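Local coordinates for chloramphenicol acetyltransferase (Bacteroides thetaiotaomicron, PDB 2I9D), which catalyses the transfer of an acetyl group from acetyl-CoA to a hydroxyl of chloramphenicol, the reaction that inactivates the antibiotic, at the interface of chains A and B. Sequence-based numbering; all coordinates share one arbitrary frame. Chains: chain A/B, Chloramphenicol acetyltransferase.

Contact 1: the interface of chains A and B. Residues chain A 155, 157-161; chain B 30-34, 158-159, 161.
Strand 29-37 of chain B runs antiparallel to the short strand 159-160 of chain A, in the subunit interface of a chloramphenicol acetyltransferase trimer. A:Thr161, the residue with most surface buried, ends this pairing with both backbone and side chain. Its N-H points to B:Ser31 O at 2.9 Å, while its hydroxyl OG1 accepts the N-H of B:Ser31 at 2.9 Å, doing the work of a backbone carbonyl. OG1 is placed for this by the crowded rotamer between backbone N and carbonyl carbon (chi1 68°). The same rotamer leaves the methyl CG2 anti to the carbonyl carbon, from where it crosses B:Thr161 obliquely, the two CG2 methyls meeting at a tight 3.3 Å.

B:Ile32 faces the opposite side of the strand. With CG1 anti to the backbone N (chi1 -175°), it lies alongside A:Ile160, pointing the same way, and its CD1 meets CD2 of A:Leu155 tip to tip at 3.6 Å.

A:Thr158 closes the other end. Its N-H reaches B:Thr33 O at 2.8 Å from above the carbonyl plane, whereas the N-H of B:Thr33 meets A:Ser159 O in plane, on a lone pair, at 3.0 Å. The hydroxyl OG1 of A:Thr158 donates to B:Thr158 O along a lone pair; its 2.4 Å length is at the limit of what the model supports. Between these ends, water 1 links A:Ser159 OG to B:Thr33 OG1.

Contact 2: the interface of chains A and B. Residues chain A 100, 130-132; chain B 17-18, 21-22, 197, 201.
This contact flanks the catalytic centre of a chloramphenicol acetyltransferase, which lies between subunits: B:His197 and B:Asp201 belong to the HHxxxDG motif, B:His197 being the general base. The tight part is aromatic. A:Tyr132, which buries more surface than any other residue here, lies flat on B:Phe21 of helix 16-22, with ring centres 4.0 Å apart and planes 10° from parallel. The long axes of the two side chains cross at about a right angle, and the phenol end extends to B:Phe22, whose ring stands edge-to-face to it at a plane angle of 90°. B:Phe22 is itself sandwiched, with B:Phe21 CD2 over one face and B:His197 CB over the other; the tyrosine may therefore help to buttress the stack that borders the catalytic histidine. Nearby, A:Pro131 CD presses on B:Glu17 CG at 3.3 Å, the two side chains crossing.

The other side is looser, and water carries its polar links. Water 2 is held by the phenol OH of A:Tyr132 at 2.8 Å, by the carboxylate OD1 of B:Asp201 at 2.6 Å and by the amide OD1 of B:Asn18. A:Phe100 turns its edge to B:Asp201, ring CE2 lying 3.7 Å from OD2. At the far margin, A:Asp130 OD1 accepts the N-H of A:Tyr132 at 3.1 Å. This oxygen also sits 4.4 Å from B:Glu17 OE2, a proximity of like charges that may raise the pKa of one carboxylate.

Contact 3: the interface of chains A and B. Residues chain A 161-165; chain B 22, 25-30, 197.
An antiparallel backbone pairing joins A:Gln164 to B:Asn27, ahead of strand 29-37 of chain B. It is reciprocal: the N-H of A:Gln164 meets B:Asn27 O on a lone pair at 2.9 Å and 168° at the hydrogen, and the N-H of B:Asn27 returns to A:Gln164 O at 2.9 Å. One step along, B:Gln26 N reaches A:Glu165 O at 3.0 Å, from above the carbonyl plane.

Packing and water flank the pairing. CA of A:Glu165 sits over the face of the B:Phe25 ring, 3.8 Å from its centroid, and the extended glutamate continues obliquely across that ring, its carboxylate nearly parallel to it. A:Thr163 hides the most surface in the patch: CB lies 3.3 Å from B:Asn27 O, and the methyl CG2, 3.3 Å from B:Gln29 O, points on towards B:Phe22 and B:His197. On the other side, water 3 links A:Gln164 OE1 to ND2 of B:Asn27, and water 5 links the same OE1 to B:Gln26 NE2. The side-chain amide oxygen OD1 of B:Asn27 accepts B:Gln29 N at 3.0 Å.

The site lies where the segment between helix 16-22 and strand 29-37 of one subunit meets the stretch following strand 159-160 of its neighbour, beside the catalytic histidine.

Contact 4: the interface of chains A and B. Residues chain A 152, 154-156; chain B 34, 202, 205-206, 209.
A:Leu155 is inserted between a helix and a strand of chain B, and the way its two branches diverge organises the contact. CG is anti to the backbone N (chi1 -180°), which directs the isobutyl group towards the partner, and chi2 of 52° sets the two methyls. CD2 goes to the backbone of helix 202-216, 3.8 Å from B:Ser206 CA. CD1 goes instead towards B:Tyr209, crossing that side chain obliquely and lying 4.0 Å from its CB. The tyrosine ring is backed on one face by B:Ser34 CB, 3.5 Å above its plane and over its centre, so a residue of strand 29-37 may help to fix the side chain whose CB and CD1 the leucine methyl touches.

B:Ser206 is turned over the root of A:Leu155. Its hydroxyl OG, anti to the backbone N (chi1 -178°), comes within 3.6 Å of the leucine CB. Between A:Asp154 and B:Ser206 the polar links pass through water: water 7 bridges B:Ser206 OG to the N-H of A:Asp154, and water 6 joins A:Asp154 O, at 2.9 Å, to B:Ser206 O, at 2.8 Å. At the edge of the patch the methyl CG2 of A:Thr152 rests on CA of B:Gly202, 3.7 Å away, where the glycine presents no side chain.

In the fold, the segment between strands 146-151 and 159-160 of chain A lies along the first two turns of the helix 202-216 of chain B, which begins at the glycine of the HHxxxDG motif.

Contact 1: the interface of chains A and B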
loop_
_atom_site.group_PDB
_atom_site.type_symbol
_atom_site.label_atom_id
_atom_site.label_comp_id
_atom_site.label_asym_id
_atom_site.label_seq_id
_atom_site.Cartn_x
_atom_site.Cartn_y
_atom_site.Cartn_z
ATOM N N LEU A 155 -14.997 -3.799 5.342
ATOM C CA LEU A 155 -13.622 -4.252 5.275
ATOM C C LEU A 155 -12.676 -3.351 6.071
ATOM O O LEU A 155 -12.608 -2.143 5.827
ATOM C CB LEU A 155 -13.164 -4.294 3.811
ATOM C CG LEU A 155 -11.726 -4.758 3.504
ATOM C CD1 LEU A 155 -11.418 -6.107 4.162
ATOM C CD2 LEU A 155 -11.456 -4.804 1.990
ATOM N N PHE A 157 -8.813 -2.664 6.468
ATOM C CA PHE A 157 -7.585 -2.933 5.690
ATOM C C PHE A 157 -6.439 -2.161 6.345
ATOM O O PHE A 157 -6.678 -1.147 7.013
ATOM C CB PHE A 157 -7.759 -2.507 4.227
ATOM C CG PHE A 157 -8.276 -1.078 4.050
ATOM C CD1 PHE A 157 -7.399 0.018 4.148
ATOM C CD2 PHE A 157 -9.638 -0.826 3.759
ATOM C CE1 PHE A 157 -7.863 1.342 3.983
ATOM C CE2 PHE A 157 -10.112 0.504 3.588
ATOM C CZ PHE A 157 -9.212 1.587 3.697
ATOM N N THR A 158 -5.207 -2.630 6.152
ATOM C CA THR A 158 -4.058 -1.892 6.654
ATOM C C THR A 158 -3.328 -1.156 5.538
ATOM O O THR A 158 -2.451 -0.320 5.812
ATOM C CB THR A 158 -3.042 -2.800 7.381
ATOM O OG1 THR A 158 -2.826 -3.980 6.607
ATOM C CG2 THR A 158 -3.544 -3.176 8.751
ATOM N N SER A 159 -3.693 -1.461 4.290
ATOM C CA SER A 159 -3.093 -0.855 3.134
ATOM C C SER A 159 -4.024 -0.937 1.916
ATOM O O SER A 159 -4.575 -1.997 1.619
ATOM C CB SER A 159 -1.778 -1.581 2.847
ATOM O OG SER A 159 -1.193 -1.155 1.624
ATOM N N ILE A 160 -4.208 0.191 1.229
ATOM C CA ILE A 160 -4.693 0.207 -0.153
ATOM C C ILE A 160 -3.806 1.197 -0.914
ATOM O O ILE A 160 -3.648 2.335 -0.500
ATOM C CB ILE A 160 -6.199 0.587 -0.300
ATOM C CG1 ILE A 160 -7.095 -0.494 0.303
ATOM C CG2 ILE A 160 -6.557 0.775 -1.801
ATOM C CD1 ILE A 160 -8.585 -0.187 0.403
ATOM N N THR A 161 -3.201 0.751 -2.008
ATOM C CA THR A 161 -2.471 1.663 -2.876
ATOM C C THR A 161 -3.353 2.089 -4.051
ATOM O O THR A 161 -4.226 1.330 -4.503
ATOM C CB THR A 161 -1.257 0.994 -3.468
ATOM O OG1 THR A 161 -1.734 -0.015 -4.370
ATOM C CG2 THR A 161 -0.388 0.405 -2.372
ATOM N N LEU B 30 -4.122 -2.439 -8.089
ATOM C CA LEU B 30 -4.117 -1.964 -6.726
ATOM C C LEU B 30 -3.640 -3.053 -5.787
ATOM O O LEU B 30 -3.784 -4.245 -6.080
ATOM C CB LEU B 30 -5.477 -1.348 -6.351
ATOM C CG LEU B 30 -6.661 -1.984 -5.693
ATOM C CD1 LEU B 30 -6.346 -2.261 -4.230
ATOM C CD2 LEU B 30 -7.810 -0.984 -5.713
ATOM N N SER B 31 -2.988 -2.632 -4.711
ATOM C CA SER B 31 -2.534 -3.516 -3.640
ATOM C C SER B 31 -3.311 -3.258 -2.384
ATOM O O SER B 31 -3.643 -2.108 -2.048
ATOM C CB SER B 31 -1.048 -3.326 -3.343
ATOM O OG SER B 31 -0.309 -3.886 -4.405
ATOM N N ILE B 32 -3.627 -4.353 -1.713
ATOM C CA ILE B 32 -4.370 -4.285 -0.494
ATOM C C ILE B 32 -3.757 -5.276 0.476
ATOM O O ILE B 32 -3.242 -6.345 0.060
ATOM C CB ILE B 32 -5.915 -4.535 -0.715
ATOM C CG1 ILE B 32 -6.696 -4.322 0.601
ATOM C CG2 ILE B 32 -6.173 -5.906 -1.372
ATOM C CD1 ILE B 32 -8.236 -4.364 0.453
ATOM N N THR B 33 -3.766 -4.888 1.750
ATOM C CA THR B 33 -3.457 -5.806 2.830
ATOM C C THR B 33 -4.577 -5.703 3.846
ATOM O O THR B 33 -5.054 -4.601 4.141
ATOM C CB THR B 33 -2.107 -5.493 3.532
ATOM O OG1 THR B 33 -1.068 -5.531 2.569
ATOM C CG2 THR B 33 -1.766 -6.570 4.606
ATOM N N SER B 34 -4.975 -6.852 4.387
ATOM C CA SER B 34 -5.950 -6.897 5.463
ATOM C C SER B 34 -5.614 -8.092 6.330
ATOM O O SER B 34 -4.969 -9.030 5.862
ATOM C CB SER B 34 -7.366 -7.065 4.875
ATOM O OG SER B 34 -8.374 -6.774 5.829
ATOM N N THR B 158 2.284 -5.173 8.074
ATOM C CA THR B 158 0.974 -4.556 7.997
ATOM C C THR B 158 0.677 -4.150 6.565
ATOM O O THR B 158 -0.441 -3.724 6.251
ATOM C CB THR B 158 0.892 -3.274 8.888
ATOM O OG1 THR B 158 2.049 -2.455 8.654
ATOM C CG2 THR B 158 0.837 -3.630 10.355
ATOM N N SER B 159 1.691 -4.238 5.703
ATOM C CA SER B 159 1.550 -3.847 4.312
ATOM C C SER B 159 2.639 -4.484 3.427
ATOM O O SER B 159 3.815 -4.480 3.782
ATOM C CB SER B 159 1.632 -2.342 4.187
ATOM O OG SER B 159 1.756 -1.965 2.811
ATOM N N THR B 161 3.184 -4.120 -0.871
ATOM C CA THR B 161 2.659 -3.839 -2.195
ATOM C C THR B 161 3.555 -4.515 -3.189
ATOM O O THR B 161 4.789 -4.449 -3.088
ATOM C CB THR B 161 2.550 -2.366 -2.527
ATOM O OG1 THR B 161 3.833 -1.910 -2.929
ATOM C CG2 THR B 161 2.085 -1.583 -1.351
HETATM O O HOH W 1 -1.036 -3.792 0.389
#

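Contact 2: the interface of chains A and B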
loop_
_atom_site.group_PDB
_atom_site.type_symbol
_atom_site.label_atom_id
_atom_site.label_comp_id
_atom_site.label_asym_id
_atom_site.label_seq_id
_atom_site.Cartn_x
_atom_site.Cartn_y
_atom_site.Cartn_z
ATOM N N PHE A 100 -21.982 0.436 -8.388
ATOM C CA PHE A 100 -21.987 1.749 -7.781
ATOM C C PHE A 100 -22.171 2.761 -8.891
ATOM O O PHE A 100 -21.958 2.461 -10.063
ATOM C CB PHE A 100 -20.652 2.000 -7.062
ATOM C CG PHE A 100 -19.459 1.873 -7.961
ATOM C CD1 PHE A 100 -19.010 2.962 -8.703
ATOM C CD2 PHE A 100 -18.789 0.657 -8.081
ATOM C CE1 PHE A 100 -17.900 2.849 -9.524
ATOM C CE2 PHE A 100 -17.689 0.538 -8.928
ATOM C CZ PHE A 100 -17.245 1.632 -9.646
ATOM N N ASP A 130 -23.694 4.614 -15.584
ATOM C CA ASP A 130 -22.326 4.395 -15.955
ATOM C C ASP A 130 -21.475 4.674 -14.704
ATOM O O ASP A 130 -21.457 5.810 -14.222
ATOM C CB ASP A 130 -22.001 5.373 -17.076
ATOM C CG ASP A 130 -20.581 5.268 -17.575
ATOM O OD1 ASP A 130 -19.728 4.628 -16.903
ATOM O OD2 ASP A 130 -20.324 5.859 -18.647
ATOM N N PRO A 131 -20.798 3.627 -14.151
ATOM C CA PRO A 131 -20.037 3.832 -12.893
ATOM C C PRO A 131 -18.976 4.943 -12.941
ATOM O O PRO A 131 -18.675 5.519 -11.880
ATOM C CB PRO A 131 -19.361 2.457 -12.622
ATOM C CG PRO A 131 -19.646 1.597 -13.826
ATOM C CD PRO A 131 -20.756 2.221 -14.620
ATOM N N TYR A 132 -18.416 5.210 -14.138
ATOM C CA TYR A 132 -17.361 6.220 -14.328
ATOM C C TYR A 132 -17.725 7.508 -15.096
ATOM O O TYR A 132 -16.863 8.347 -15.356
ATOM C CB TYR A 132 -16.118 5.563 -14.914
ATOM C CG TYR A 132 -15.461 4.671 -13.870
ATOM C CD1 TYR A 132 -14.748 5.239 -12.798
ATOM C CD2 TYR A 132 -15.581 3.284 -13.942
ATOM C CE1 TYR A 132 -14.152 4.438 -11.821
ATOM C CE2 TYR A 132 -15.012 2.471 -12.964
ATOM C CZ TYR A 132 -14.287 3.056 -11.914
ATOM O OH TYR A 132 -13.735 2.269 -10.953
ATOM N N GLU B 17 -17.579 -0.660 -18.777
ATOM C CA GLU B 17 -17.104 0.657 -18.413
ATOM C C GLU B 17 -16.059 0.686 -17.281
ATOM O O GLU B 17 -15.145 1.518 -17.315
ATOM C CB GLU B 17 -18.255 1.672 -18.279
ATOM C CG GLU B 17 -19.433 1.265 -17.476
ATOM C CD GLU B 17 -20.488 0.477 -18.255
ATOM O OE1 GLU B 17 -20.523 -0.780 -18.095
ATOM O OE2 GLU B 17 -21.261 1.116 -19.004
ATOM N N ASN B 18 -16.165 -0.237 -16.325
ATOM C CA ASN B 18 -15.143 -0.450 -15.287
ATOM C C ASN B 18 -13.783 -0.801 -15.902
ATOM O O ASN B 18 -12.795 -0.130 -15.636
ATOM C CB ASN B 18 -15.526 -1.587 -14.323
ATOM C CG ASN B 18 -16.943 -1.475 -13.810
ATOM O OD1 ASN B 18 -17.184 -0.989 -12.698
ATOM N ND2 ASN B 18 -17.893 -1.926 -14.610
ATOM N N PHE B 21 -12.284 1.949 -18.266
ATOM C CA PHE B 21 -11.718 3.039 -17.474
ATOM C C PHE B 21 -10.238 2.808 -17.102
ATOM O O PHE B 21 -9.404 3.673 -17.291
ATOM C CB PHE B 21 -12.546 3.258 -16.194
ATOM C CG PHE B 21 -12.118 4.486 -15.385
ATOM C CD1 PHE B 21 -12.565 5.764 -15.741
ATOM C CD2 PHE B 21 -11.265 4.363 -14.297
ATOM C CE1 PHE B 21 -12.186 6.892 -15.014
ATOM C CE2 PHE B 21 -10.881 5.492 -13.540
ATOM C CZ PHE B 21 -11.353 6.765 -13.893
ATOM N N PHE B 22 -9.927 1.623 -16.600
ATOM C CA PHE B 22 -8.576 1.304 -16.147
ATOM C C PHE B 22 -7.580 0.818 -17.205
ATOM O O PHE B 22 -6.374 0.955 -17.027
ATOM C CB PHE B 22 -8.659 0.327 -14.996
ATOM C CG PHE B 22 -9.322 0.910 -13.772
ATOM C CD1 PHE B 22 -8.627 1.794 -12.939
ATOM C CD2 PHE B 22 -10.656 0.615 -13.483
ATOM C CE1 PHE B 22 -9.233 2.339 -11.829
ATOM C CE2 PHE B 22 -11.264 1.149 -12.383
ATOM C CZ PHE B 22 -10.545 2.021 -11.552
ATOM N N HIS B 197 -7.744 -3.409 -11.221
ATOM C CA HIS B 197 -8.933 -2.693 -10.830
ATOM C C HIS B 197 -10.052 -2.795 -11.898
ATOM O O HIS B 197 -11.237 -2.648 -11.579
ATOM C CB HIS B 197 -8.585 -1.233 -10.466
ATOM C CG HIS B 197 -9.582 -0.589 -9.550
ATOM N ND1 HIS B 197 -10.898 -1.020 -9.451
ATOM C CD2 HIS B 197 -9.465 0.466 -8.704
ATOM C CE1 HIS B 197 -11.541 -0.269 -8.568
ATOM N NE2 HIS B 197 -10.694 0.634 -8.095
ATOM N N ASP B 201 -13.286 -4.611 -7.600
ATOM C CA ASP B 201 -13.514 -3.405 -6.791
ATOM C C ASP B 201 -13.379 -3.721 -5.317
ATOM O O ASP B 201 -13.242 -4.882 -4.935
ATOM C CB ASP B 201 -14.897 -2.815 -7.072
ATOM C CG ASP B 201 -15.098 -2.510 -8.543
ATOM O OD1 ASP B 201 -14.125 -2.028 -9.165
ATOM O OD2 ASP B 201 -16.198 -2.792 -9.085
HETATM O O HOH W 2 -14.503 -0.454 -11.259
#

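Contact 3: the interface of chains A and B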
loop_
_atom_site.group_PDB
_atom_site.type_symbol
_atom_site.label_atom_id
_atom_site.label_comp_id
_atom_site.label_asym_id
_atom_site.label_seq_id
_atom_site.Cartn_x
_atom_site.Cartn_y
_atom_site.Cartn_z
ATOM N N THR A 161 -3.201 0.751 -2.008
ATOM C CA THR A 161 -2.471 1.663 -2.876
ATOM C C THR A 161 -3.353 2.089 -4.051
ATOM O O THR A 161 -4.226 1.330 -4.503
ATOM C CB THR A 161 -1.257 0.994 -3.468
ATOM O OG1 THR A 161 -1.734 -0.015 -4.370
ATOM C CG2 THR A 161 -0.388 0.405 -2.372
ATOM N N GLY A 162 -3.134 3.289 -4.562
ATOM C CA GLY A 162 -3.881 3.738 -5.706
ATOM C C GLY A 162 -3.316 3.257 -7.031
ATOM O O GLY A 162 -2.113 2.902 -7.155
ATOM N N THR A 163 -4.211 3.238 -8.023
ATOM C CA THR A 163 -3.843 3.151 -9.432
ATOM C C THR A 163 -3.080 4.418 -9.879
ATOM O O THR A 163 -2.997 5.406 -9.154
ATOM C CB THR A 163 -5.110 2.943 -10.317
ATOM O OG1 THR A 163 -6.114 3.872 -9.929
ATOM C CG2 THR A 163 -5.660 1.557 -10.141
ATOM N N GLN A 164 -2.500 4.375 -11.059
ATOM C CA GLN A 164 -1.856 5.541 -11.597
ATOM C C GLN A 164 -2.237 5.660 -13.102
ATOM O O GLN A 164 -1.876 4.796 -13.913
ATOM C CB GLN A 164 -0.333 5.434 -11.385
ATOM C CG GLN A 164 0.448 6.709 -11.709
ATOM C CD GLN A 164 1.955 6.441 -11.888
ATOM O OE1 GLN A 164 2.495 5.425 -11.406
ATOM N NE2 GLN A 164 2.631 7.344 -12.597
ATOM N N GLU A 165 -2.960 6.713 -13.465
ATOM C CA GLU A 165 -3.399 6.858 -14.844
ATOM C C GLU A 165 -2.266 7.103 -15.851
ATOM O O GLU A 165 -2.180 6.450 -16.903
ATOM C CB GLU A 165 -4.465 7.947 -14.984
ATOM C CG GLU A 165 -4.789 8.240 -16.467
ATOM C CD GLU A 165 -5.972 9.173 -16.683
ATOM O OE1 GLU A 165 -6.582 9.607 -15.682
ATOM O OE2 GLU A 165 -6.297 9.457 -17.873
ATOM N N PHE B 22 -9.927 1.623 -16.600
ATOM C CA PHE B 22 -8.576 1.304 -16.147
ATOM C C PHE B 22 -7.580 0.818 -17.205
ATOM O O PHE B 22 -6.374 0.955 -17.027
ATOM C CB PHE B 22 -8.659 0.327 -14.996
ATOM C CG PHE B 22 -9.322 0.910 -13.772
ATOM C CD1 PHE B 22 -8.627 1.794 -12.939
ATOM C CD2 PHE B 22 -10.656 0.615 -13.483
ATOM C CE1 PHE B 22 -9.233 2.339 -11.829
ATOM C CE2 PHE B 22 -11.264 1.149 -12.383
ATOM C CZ PHE B 22 -10.545 2.021 -11.552
ATOM N N PHE B 25 -4.374 2.612 -18.370
ATOM C CA PHE B 25 -3.595 3.247 -17.292
ATOM C C PHE B 25 -2.149 2.732 -17.230
ATOM O O PHE B 25 -1.897 1.531 -17.454
ATOM C CB PHE B 25 -4.216 2.972 -15.927
ATOM C CG PHE B 25 -5.366 3.853 -15.570
ATOM C CD1 PHE B 25 -6.124 4.521 -16.550
ATOM C CD2 PHE B 25 -5.742 3.982 -14.232
ATOM C CE1 PHE B 25 -7.217 5.310 -16.197
ATOM C CE2 PHE B 25 -6.832 4.783 -13.885
ATOM C CZ PHE B 25 -7.572 5.432 -14.884
ATOM N N GLN B 26 -1.218 3.641 -16.907
ATOM C CA GLN B 26 0.174 3.262 -16.597
ATOM C C GLN B 26 0.237 2.151 -15.526
ATOM O O GLN B 26 0.992 1.175 -15.673
ATOM C CB GLN B 26 1.002 4.488 -16.182
ATOM C CG GLN B 26 2.498 4.149 -16.013
ATOM C CD GLN B 26 3.367 5.385 -15.940
ATOM O OE1 GLN B 26 3.304 6.244 -16.822
ATOM N NE2 GLN B 26 4.188 5.483 -14.903
ATOM N N ASN B 27 -0.600 2.296 -14.482
ATOM C CA ASN B 27 -0.765 1.284 -13.455
ATOM C C ASN B 27 -2.257 1.071 -13.163
ATOM O O ASN B 27 -2.866 1.842 -12.427
ATOM C CB ASN B 27 0.009 1.669 -12.162
ATOM C CG ASN B 27 -0.150 0.631 -11.039
ATOM O OD1 ASN B 27 -0.562 -0.498 -11.305
ATOM N ND2 ASN B 27 0.192 1.006 -9.783
ATOM N N PRO B 28 -2.856 0.019 -13.752
ATOM C CA PRO B 28 -4.285 -0.327 -13.519
ATOM C C PRO B 28 -4.480 -1.229 -12.266
ATOM O O PRO B 28 -5.593 -1.649 -11.965
ATOM C CB PRO B 28 -4.627 -1.126 -14.776
ATOM C CG PRO B 28 -3.298 -1.884 -15.052
ATOM C CD PRO B 28 -2.197 -0.929 -14.685
ATOM N N GLN B 29 -3.390 -1.515 -11.554
ATOM C CA GLN B 29 -3.443 -2.403 -10.382
ATOM C C GLN B 29 -3.635 -1.685 -9.054
ATOM O O GLN B 29 -3.370 -0.505 -8.902
ATOM C CB GLN B 29 -2.206 -3.311 -10.298
ATOM C CG GLN B 29 -1.880 -3.995 -11.589
ATOM C CD GLN B 29 -0.755 -5.007 -11.465
ATOM O OE1 GLN B 29 -0.913 -6.147 -11.910
ATOM N NE2 GLN B 29 0.358 -4.624 -10.831
ATOM N N LEU B 30 -4.122 -2.439 -8.089
ATOM C CA LEU B 30 -4.117 -1.964 -6.726
ATOM C C LEU B 30 -3.640 -3.053 -5.787
ATOM O O LEU B 30 -3.784 -4.245 -6.080
ATOM C CB LEU B 30 -5.477 -1.348 -6.351
ATOM C CG LEU B 30 -6.661 -1.984 -5.693
ATOM C CD1 LEU B 30 -6.346 -2.261 -4.230
ATOM C CD2 LEU B 30 -7.810 -0.984 -5.713
ATOM N N HIS B 197 -7.744 -3.409 -11.221
ATOM C CA HIS B 197 -8.933 -2.693 -10.830
ATOM C C HIS B 197 -10.052 -2.795 -11.898
ATOM O O HIS B 197 -11.237 -2.648 -11.579
ATOM C CB HIS B 197 -8.585 -1.233 -10.466
ATOM C CG HIS B 197 -9.582 -0.589 -9.550
ATOM N ND1 HIS B 197 -10.898 -1.020 -9.451
ATOM C CD2 HIS B 197 -9.465 0.466 -8.704
ATOM C CE1 HIS B 197 -11.541 -0.269 -8.568
ATOM N NE2 HIS B 197 -10.694 0.634 -8.095
HETATM O O HOH W 3 1.799 3.388 -9.399
HETATM O O HOH W 4 -1.135 0.271 -7.166
HETATM O O HOH W 5 3.789 3.392 -12.915
#

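Contact 4: the interface of chains A and B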
loop_
_atom_site.group_PDB
_atom_site.type_symbol
_atom_site.label_atom_id
_atom_site.label_comp_id
_atom_site.label_asym_id
_atom_site.label_seq_id
_atom_site.Cartn_x
_atom_site.Cartn_y
_atom_site.Cartn_z
ATOM N N THR A 152 -15.393 1.173 1.833
ATOM C CA THR A 152 -15.629 -0.243 1.957
ATOM C C THR A 152 -15.945 -0.499 3.409
ATOM O O THR A 152 -15.052 -0.913 4.175
ATOM C CB THR A 152 -14.455 -1.167 1.406
ATOM O OG1 THR A 152 -13.297 -1.023 2.219
ATOM C CG2 THR A 152 -14.093 -0.755 0.052
ATOM N N ASP A 154 -17.480 -2.630 5.149
ATOM C CA ASP A 154 -17.417 -3.993 5.697
ATOM C C ASP A 154 -16.006 -4.615 5.671
ATOM O O ASP A 154 -15.846 -5.821 5.938
ATOM C CB ASP A 154 -18.386 -4.927 4.948
ATOM C CG ASP A 154 -19.846 -4.484 5.069
ATOM O OD1 ASP A 154 -20.276 -4.091 6.178
ATOM O OD2 ASP A 154 -20.561 -4.530 4.046
ATOM N N LEU A 155 -14.997 -3.799 5.342
ATOM C CA LEU A 155 -13.622 -4.252 5.275
ATOM C C LEU A 155 -12.676 -3.351 6.071
ATOM O O LEU A 155 -12.608 -2.143 5.827
ATOM C CB LEU A 155 -13.164 -4.294 3.811
ATOM C CG LEU A 155 -11.726 -4.758 3.504
ATOM C CD1 LEU A 155 -11.418 -6.107 4.162
ATOM C CD2 LEU A 155 -11.456 -4.804 1.990
ATOM N N TYR A 156 -11.954 -3.948 7.025
ATOM C CA TYR A 156 -10.835 -3.269 7.679
ATOM C C TYR A 156 -9.592 -3.660 6.879
ATOM O O TYR A 156 -9.372 -4.849 6.575
ATOM C CB TYR A 156 -10.695 -3.640 9.178
ATOM C CG TYR A 156 -9.888 -2.590 9.948
ATOM C CD1 TYR A 156 -10.527 -1.522 10.575
ATOM C CD2 TYR A 156 -8.485 -2.634 9.984
ATOM C CE1 TYR A 156 -9.792 -0.528 11.254
ATOM C CE2 TYR A 156 -7.730 -1.642 10.639
ATOM C CZ TYR A 156 -8.396 -0.598 11.283
ATOM O OH TYR A 156 -7.694 0.377 11.950
ATOM N N SER B 34 -4.975 -6.852 4.387
ATOM C CA SER B 34 -5.950 -6.897 5.463
ATOM C C SER B 34 -5.614 -8.092 6.330
ATOM O O SER B 34 -4.969 -9.030 5.862
ATOM C CB SER B 34 -7.366 -7.065 4.875
ATOM O OG SER B 34 -8.374 -6.774 5.829
ATOM N N GLY B 202 -13.422 -2.675 -4.497
ATOM C CA GLY B 202 -13.477 -2.798 -3.014
ATOM C C GLY B 202 -14.558 -3.757 -2.568
ATOM O O GLY B 202 -14.329 -4.607 -1.718
ATOM N N LEU B 205 -13.160 -7.206 -2.965
ATOM C CA LEU B 205 -12.062 -7.394 -2.001
ATOM C C LEU B 205 -12.617 -7.685 -0.620
ATOM O O LEU B 205 -12.129 -8.550 0.098
ATOM C CB LEU B 205 -11.150 -6.151 -1.985
ATOM C CG LEU B 205 -10.355 -5.919 -3.284
ATOM C CD1 LEU B 205 -9.750 -4.487 -3.392
ATOM C CD2 LEU B 205 -9.297 -6.999 -3.552
ATOM N N SER B 206 -13.661 -6.954 -0.255
ATOM C CA SER B 206 -14.319 -7.133 1.022
ATOM C C SER B 206 -14.894 -8.574 1.115
ATOM O O SER B 206 -14.685 -9.290 2.109
ATOM C CB SER B 206 -15.362 -6.035 1.200
ATOM O OG SER B 206 -15.993 -6.144 2.448
ATOM N N TYR B 209 -11.963 -11.250 1.468
ATOM C CA TYR B 209 -11.391 -11.366 2.827
ATOM C C TYR B 209 -12.353 -11.989 3.810
ATOM O O TYR B 209 -11.928 -12.730 4.698
ATOM C CB TYR B 209 -10.866 -10.017 3.360
ATOM C CG TYR B 209 -9.539 -9.635 2.764
ATOM C CD1 TYR B 209 -9.463 -8.667 1.731
ATOM C CD2 TYR B 209 -8.340 -10.228 3.218
ATOM C CE1 TYR B 209 -8.233 -8.308 1.158
ATOM C CE2 TYR B 209 -7.079 -9.867 2.642
ATOM C CZ TYR B 209 -7.041 -8.906 1.612
ATOM O OH TYR B 209 -5.828 -8.501 1.059
HETATM O O HOH W 6 -14.520 -8.109 4.666
HETATM O O HOH W 7 -17.230 -3.393 2.147
#

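Contacts 3, 1 and 4 lie in that order along one seam, the outer two about 18 Å apart between C-alpha centres. Contact 1 shares A:Thr161 and B:Leu30 with contact 3, about 14 Å away, and A:Leu155 and B:Ser34 with contact 4, about 9 Å away. Contact 2 lies about 12 Å from contact 3, with B:Phe22 and B:His197 in common, and roughly 20 Å from contact 1. B:His197 lies about 13 Å from the centre of contact 1 and about 12 Å from that of contact 4. Subunit pairing and active-site construction are therefore probably coupled, as expected for a trimeric enzyme of this family.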